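Local coordinates for protein galactan 1,3-beta-galactosidase (Phanerochaete chrysosporium, PDB 7BYS) that probably hydrolyses beta-1,3-linked galactan from its chain ends, as a family 43 glycoside hydrolase that also carries a carbohydrate-binding module, at residues Pro248-Asn252 with Asn293-Tyr299. Coordinates in Å, arbitrary orientation, origin at the centre of the assembly. Numbering follows the deposited sequence.
Sequences PLGSN and NVQAGTY
Two beta-hairpin ends meet at the surface of the family 43 five-bladed beta-propeller: 242-249/252-259, from its last four-stranded sheet, and the separate two-stranded 290-293/298-301. A type II' turn from L249 to N252 (N252 N to L249 O, 2.8 Å) puts G250 at phi/psi 61/-133. Opposite, G297 (74/35) and T298 face N293 as a G1 bulge; A296 N donates to N293 OD1 (3.0 Å), an Asx motif. The closest backbone approach is G250 CA to G297 CA, 3.9 Å; an ideal CB on G250 would lie 2.2 Å from G297 O, one on G297 2.8 Å from G250 CA. L249 (chi1 t, chi2 p) makes the apolar contacts: CD1 to V294 CG2, 4.4 Å; CD2 to Y299 CB, 4.2 Å. At the Y299 ring edge (chi1 p), N252 ND2 is 4.0 Å from CE1. Y299 OH is hydrogen-bonded to D276 OD2, N252 OD1 to F277 N. Direct hydrogen bonds being absent between segments, two waters link them: water 1 accepts from S251 N (2.9 Å) and donates to G297 O (2.8 Å); water 2 accepts from N252 ND2 (2.9 Å) and donates to G297 O (3.0 Å).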
loop_
_atom_site.group_PDB
_atom_site.type_symbol
_atom_site.label_atom_id
_atom_site.label_comp_id
_atom_site.label_asym_id
_atom_site.label_seq_id
_atom_site.Cartn_x
_atom_site.Cartn_y
_atom_site.Cartn_z
ATOM N N PRO A 248 6.144 -8.812 9.703
ATOM C CA PRO A 248 6.951 -8.594 10.912
ATOM C C PRO A 248 8.342 -8.080 10.562
ATOM O O PRO A 248 8.907 -8.416 9.523
ATOM C CB PRO A 248 7.015 -9.983 11.566
ATOM C CG PRO A 248 6.557 -10.938 10.551
ATOM C CD PRO A 248 5.737 -10.215 9.526
ATOM N N LEU A 249 8.877 -7.222 11.432
ATOM C CA LEU A 249 10.205 -6.633 11.215
ATOM C C LEU A 249 10.802 -6.370 12.601
ATOM O O LEU A 249 10.570 -5.315 13.191
ATOM C CB LEU A 249 10.129 -5.347 10.398
ATOM C CG LEU A 249 11.474 -4.649 10.149
ATOM C CD1 LEU A 249 12.260 -5.383 9.094
ATOM C CD2 LEU A 249 11.287 -3.191 9.757
ATOM N N GLY A 250 11.540 -7.355 13.124
ATOM C CA GLY A 250 12.118 -7.192 14.452
ATOM C C GLY A 250 11.023 -7.009 15.478
ATOM O O GLY A 250 10.023 -7.735 15.485
ATOM N N SER A 251 11.184 -6.019 16.350
ATOM C CA SER A 251 10.150 -5.722 17.329
ATOM C C SER A 251 9.044 -4.845 16.764
ATOM O O SER A 251 8.154 -4.431 17.512
ATOM C CB SER A 251 10.749 -5.078 18.578
ATOM O OG SER A 251 11.507 -3.939 18.240
ATOM N N ASN A 252 9.074 -4.566 15.464
ATOM C CA ASN A 252 8.036 -3.780 14.813
ATOM C C ASN A 252 7.473 -4.540 13.613
ATOM O O ASN A 252 7.428 -5.772 13.615
ATOM C CB ASN A 252 8.583 -2.396 14.446
ATOM C CG ASN A 252 9.132 -1.647 15.661
ATOM O OD1 ASN A 252 8.380 -1.230 16.539
ATOM N ND2 ASN A 252 10.454 -1.498 15.718
ATOM N N ASN A 293 16.399 -2.944 6.911
ATOM C CA ASN A 293 17.397 -4.005 7.046
ATOM C C ASN A 293 16.603 -5.204 7.540
ATOM O O ASN A 293 16.388 -5.366 8.744
ATOM C CB ASN A 293 18.519 -3.649 8.017
ATOM C CG ASN A 293 19.609 -4.729 8.077
ATOM O OD1 ASN A 293 19.374 -5.896 7.739
ATOM N ND2 ASN A 293 20.801 -4.341 8.523
ATOM N N VAL A 294 16.136 -6.026 6.597
ATOM C CA VAL A 294 15.238 -7.109 6.972
ATOM C C VAL A 294 15.961 -8.172 7.797
ATOM O O VAL A 294 15.347 -8.826 8.646
ATOM C CB VAL A 294 14.508 -7.671 5.735
ATOM C CG1 VAL A 294 15.453 -8.469 4.849
ATOM C CG2 VAL A 294 13.293 -8.486 6.157
ATOM N N GLN A 295 17.270 -8.336 7.593
ATOM C CA GLN A 295 18.030 -9.304 8.381
ATOM C C GLN A 295 18.207 -8.842 9.825
ATOM O O GLN A 295 18.180 -9.662 10.755
ATOM C CB GLN A 295 19.390 -9.562 7.729
ATOM C CG GLN A 295 19.315 -10.176 6.333
ATOM C CD GLN A 295 19.274 -9.129 5.230
ATOM O OE1 GLN A 295 19.149 -7.929 5.492
ATOM N NE2 GLN A 295 19.383 -9.582 3.983
ATOM N N ALA A 296 18.411 -7.538 10.032
ATOM C CA ALA A 296 18.519 -6.988 11.378
ATOM C C ALA A 296 17.162 -6.785 12.031
ATOM O O ALA A 296 17.092 -6.671 13.259
ATOM C CB ALA A 296 19.266 -5.653 11.363
ATOM N N GLY A 297 16.090 -6.726 11.244
ATOM C CA GLY A 297 14.781 -6.389 11.771
ATOM C C GLY A 297 14.638 -4.923 12.117
ATOM O O GLY A 297 13.975 -4.586 13.105
ATOM N N THR A 298 15.273 -4.040 11.343
ATOM C CA THR A 298 15.344 -2.625 11.666
ATOM C C THR A 298 14.947 -1.789 10.460
ATOM O O THR A 298 14.908 -2.260 9.322
ATOM C CB THR A 298 16.752 -2.217 12.134
ATOM O OG1 THR A 298 17.693 -2.427 11.072
ATOM C CG2 THR A 298 17.158 -3.020 13.369
ATOM N N TYR A 299 14.637 -0.532 10.732
ATOM C CA TYR A 299 14.385 0.449 9.694
ATOM C C TYR A 299 15.072 1.741 10.100
ATOM O O TYR A 299 15.347 1.974 11.281
ATOM C CB TYR A 299 12.880 0.681 9.468
ATOM C CG TYR A 299 12.162 1.316 10.643
ATOM C CD1 TYR A 299 11.606 0.539 11.661
ATOM C CD2 TYR A 299 12.044 2.697 10.737
ATOM C CE1 TYR A 299 10.952 1.126 12.732
ATOM C CE2 TYR A 299 11.395 3.289 11.801
ATOM C CZ TYR A 299 10.851 2.501 12.796
ATOM O OH TYR A 299 10.199 3.100 13.858
HETATM O O HOH W 1 13.648 -4.520 15.926
HETATM O O HOH W 2 11.929 -2.466 13.464
#